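Local coordinates for stress-induced-phosphoprotein 1 (Caenorhabditis elegans, PDB 4GCN) that binds the chaperone Hsp90, inhibiting its ATPase activity, and forms a complex with Hsp70 and Hsp90 as a TPR co-chaperone in the stress response, at residues A[46-50]-A[84-88]. Numbering follows the deposited sequence. Where two conformers were deposited one is given.
Sequences NNKAA and KAMSR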
ATOM      1  N   ASN A  46       2.241   1.387  -2.651  1.00 23.69           N
ATOM      2  CA  ASN A  46       1.304   0.343  -2.380  1.00 22.57           C
ATOM      3  C   ASN A  46       1.916  -1.004  -2.759  1.00 25.31           C
ATOM      4  O   ASN A  46       1.694  -1.966  -2.032  1.00 25.55           O
ATOM      5  CB  ASN A  46      -0.049   0.495  -3.103  1.00 22.87           C
ATOM      6  CG  ASN A  46      -0.973   1.566  -2.488  1.00 23.65           C
ATOM      7  OD1 ASN A  46      -0.878   1.869  -1.309  1.00 25.03           O
ATOM      8  ND2 ASN A  46      -1.905   2.124  -3.312  1.00 22.40           N
ATOM      9  N   ASN A  47       2.651  -1.094  -3.888  1.00 23.29           N
ATOM     10  CA  ASN A  47       3.197  -2.410  -4.282  1.00 24.42           C
ATOM     11  C   ASN A  47       4.274  -2.833  -3.291  1.00 23.36           C
ATOM     12  O   ASN A  47       4.325  -3.960  -2.899  1.00 22.67           O
ATOM     13  CB  ASN A  47       3.765  -2.361  -5.700  1.00 26.16           C
ATOM     14  CG  ASN A  47       2.699  -2.337  -6.784  1.00 30.75           C
ATOM     15  OD1 ASN A  47       3.028  -2.502  -7.935  1.00 39.16           O
ATOM     16  ND2 ASN A  47       1.459  -2.145  -6.437  1.00 26.86           N
ATOM     17  N   LYS A  48       5.086  -1.912  -2.780  1.00 21.90           N
ATOM     18  CA  LYS A  48       6.065  -2.262  -1.771  1.00 24.13           C
ATOM     19  C   LYS A  48       5.412  -2.738  -0.453  1.00 25.24           C
ATOM     20  O   LYS A  48       5.863  -3.703   0.145  1.00 26.35           O
ATOM     21  CB  LYS A  48       6.939  -1.090  -1.407  1.00 28.80           C
ATOM     22  CG  LYS A  48       8.129  -0.959  -2.317  1.00 31.45           C
ATOM     23  CD  LYS A  48       9.227  -0.148  -1.716  1.00 31.42           C
ATOM     24  CE  LYS A  48       9.939  -0.719  -0.503  1.00 31.30           C
ATOM     25  NZ  LYS A  48      11.218  -1.470  -0.694  1.00 29.16           N
ATOM     26  N   ALA A  49       4.315  -2.100  -0.077  1.00 22.31           N
ATOM     27  CA  ALA A  49       3.506  -2.510   1.082  1.00 21.74           C
ATOM     28  C   ALA A  49       2.996  -3.925   0.962  1.00 25.21           C
ATOM     29  O   ALA A  49       3.048  -4.693   1.906  1.00 24.25           O
ATOM     30  CB  ALA A  49       2.374  -1.483   1.332  1.00 21.46           C
ATOM     31  N   ALA A  50       2.522  -4.274  -0.227  1.00 24.71           N
ATOM     32  CA  ALA A  50       2.033  -5.591  -0.509  1.00 24.96           C
ATOM     33  C   ALA A  50       3.130  -6.638  -0.371  1.00 24.70           C
ATOM     34  O   ALA A  50       2.902  -7.724   0.174  1.00 26.81           O
ATOM     35  CB  ALA A  50       1.442  -5.619  -1.893  1.00 28.46           C
ATOM     36  N   LYS A  84      -7.308   2.041  -0.432  1.00 23.59           N
ATOM     37  CA  LYS A  84      -6.627   0.727  -0.437  1.00 23.62           C
ATOM     38  C   LYS A  84      -5.417   0.724   0.483  1.00 23.01           C
ATOM     39  O   LYS A  84      -5.258  -0.248   1.206  1.00 23.89           O
ATOM     40  CB  LYS A  84      -6.190   0.330  -1.805  1.00 26.38           C
ATOM     41  CG  LYS A  84      -5.516  -1.049  -1.857  1.00 30.06           C
ATOM     42  CD  LYS A  84      -5.385  -1.559  -3.305  1.00 36.64           C
ATOM     43  CE  LYS A  84      -4.373  -0.729  -4.131  1.00 35.12           C
ATOM     44  NZ  LYS A  84      -4.380  -1.115  -5.582  1.00 35.72           N
ATOM     45  N   ALA A  85      -4.617   1.797   0.503  1.00 22.65           N
ATOM     46  CA  ALA A  85      -3.461   1.868   1.368  1.00 23.69           C
ATOM     47  C   ALA A  85      -3.922   1.785   2.804  1.00 24.48           C
ATOM     48  O   ALA A  85      -3.284   1.116   3.626  1.00 24.59           O
ATOM     49  CB  ALA A  85      -2.629   3.154   1.164  1.00 23.06           C
ATOM     50  N   MET A  86      -4.996   2.506   3.099  1.00 22.59           N
ATOM     51  CA  MET A  86      -5.553   2.567   4.450  1.00 22.89           C
ATOM     52  C   MET A  86      -6.045   1.200   4.954  1.00 23.29           C
ATOM     53  O   MET A  86      -5.704   0.787   6.059  1.00 22.34           O
ATOM     54  CB  MET A  86      -6.649   3.628   4.516  1.00 20.99           C
ATOM     55  CG  MET A  86      -6.069   5.031   4.430  1.00 21.85           C
ATOM     56  SD  MET A  86      -7.436   6.174   4.195  1.00 21.54           S
ATOM     57  CE  MET A  86      -6.557   7.764   4.339  1.00 20.60           C
ATOM     58  N   SER A  87      -6.767   0.441   4.138  1.00 23.72           N
ATOM     59  CA  SER A  87      -7.230  -0.866   4.533  0.50 24.38           C
ATOM     60  C   SER A  87      -6.065  -1.830   4.687  1.00 24.80           C
ATOM     61  O   SER A  87      -6.092  -2.708   5.555  1.00 23.65           O
ATOM     62  CB  SER A  87      -8.197  -1.439   3.497  0.50 24.32           C
ATOM     63  OG  SER A  87      -8.975  -0.404   2.929  0.50 28.20           O
ATOM     64  N   ARG A  88      -5.065  -1.685   3.803  1.00 22.79           N
ATOM     65  CA  ARG A  88      -3.884  -2.563   3.893  1.00 26.13           C
ATOM     66  C   ARG A  88      -3.188  -2.343   5.218  1.00 23.82           C
ATOM     67  O   ARG A  88      -2.782  -3.296   5.906  1.00 20.92           O
ATOM     68  CB  ARG A  88      -2.897  -2.355   2.728  1.00 25.92           C
ATOM     69  CG  ARG A  88      -1.677  -3.293   2.879  1.00 30.32           C
ATOM     70  CD  ARG A  88      -0.824  -3.512   1.643  1.00 29.98           C
ATOM     71  NE  ARG A  88      -1.542  -4.243   0.590  1.00 32.28           N
ATOM     72  CZ  ARG A  88      -1.755  -3.747  -0.623  1.00 37.56           C
ATOM     73  NH1 ARG A  88      -1.374  -2.496  -0.933  1.00 36.29           N
ATOM     74  NH2 ARG A  88      -2.374  -4.500  -1.527  1.00 37.57           N
TER
HETATM   75  O   HOH W   1      -2.198   1.232  -6.312  1.00 19.29           O
HETATM   76  O   HOH W   2      -0.703  -0.182   0.583  1.00 24.82           O
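K84 passes obliquely across the amide of N46, its CE 3.9 Å from N46 ND2. A bend at chi3 (69°) brings the end of the otherwise extended lysine chain towards that amide, where one water accepts a hydrogen bond from N46 ND2 and a weak one from K84 NZ. One residue on, A85 sets its CB 3.3 Å from N46 OD1, at the closest backbone approach, where the CA atoms of N46 and A85 are 6.3 Å apart. A68 of helix 58-74 touches both side chains.

R88 reaches back over helix 42-54. With CG anti to the backbone N (chi1 180°) and a bend at chi3, it lays CD 3.8 Å from A49 CB and brings one guanidinium face onto A50 CB, 3.9 Å above the plane. R88 NH1 lies 3.3 Å from N46 O but is too badly aligned for a hydrogen bond, and that carbonyl already accepts from A50 N. A second water, in the guanidinium plane, accepts from R88 NH1 and donates to N46 OD1, 2.8 Å from each. Replacing R88 by alanine would probably leave this water without its NH1 donor and take the flat group off A50 CB.

In this N-terminal TPR domain the segments, from predicted repeats 2 and 3, run nearly parallel (20°), axes 10.7 Å apart. Between them water-bridged polar groups and alanine packing replace direct polar bonds; N46 ND2 also bonds weakly to L81 O on helix 79-95, so the joint is mostly, not wholly, water-mediated.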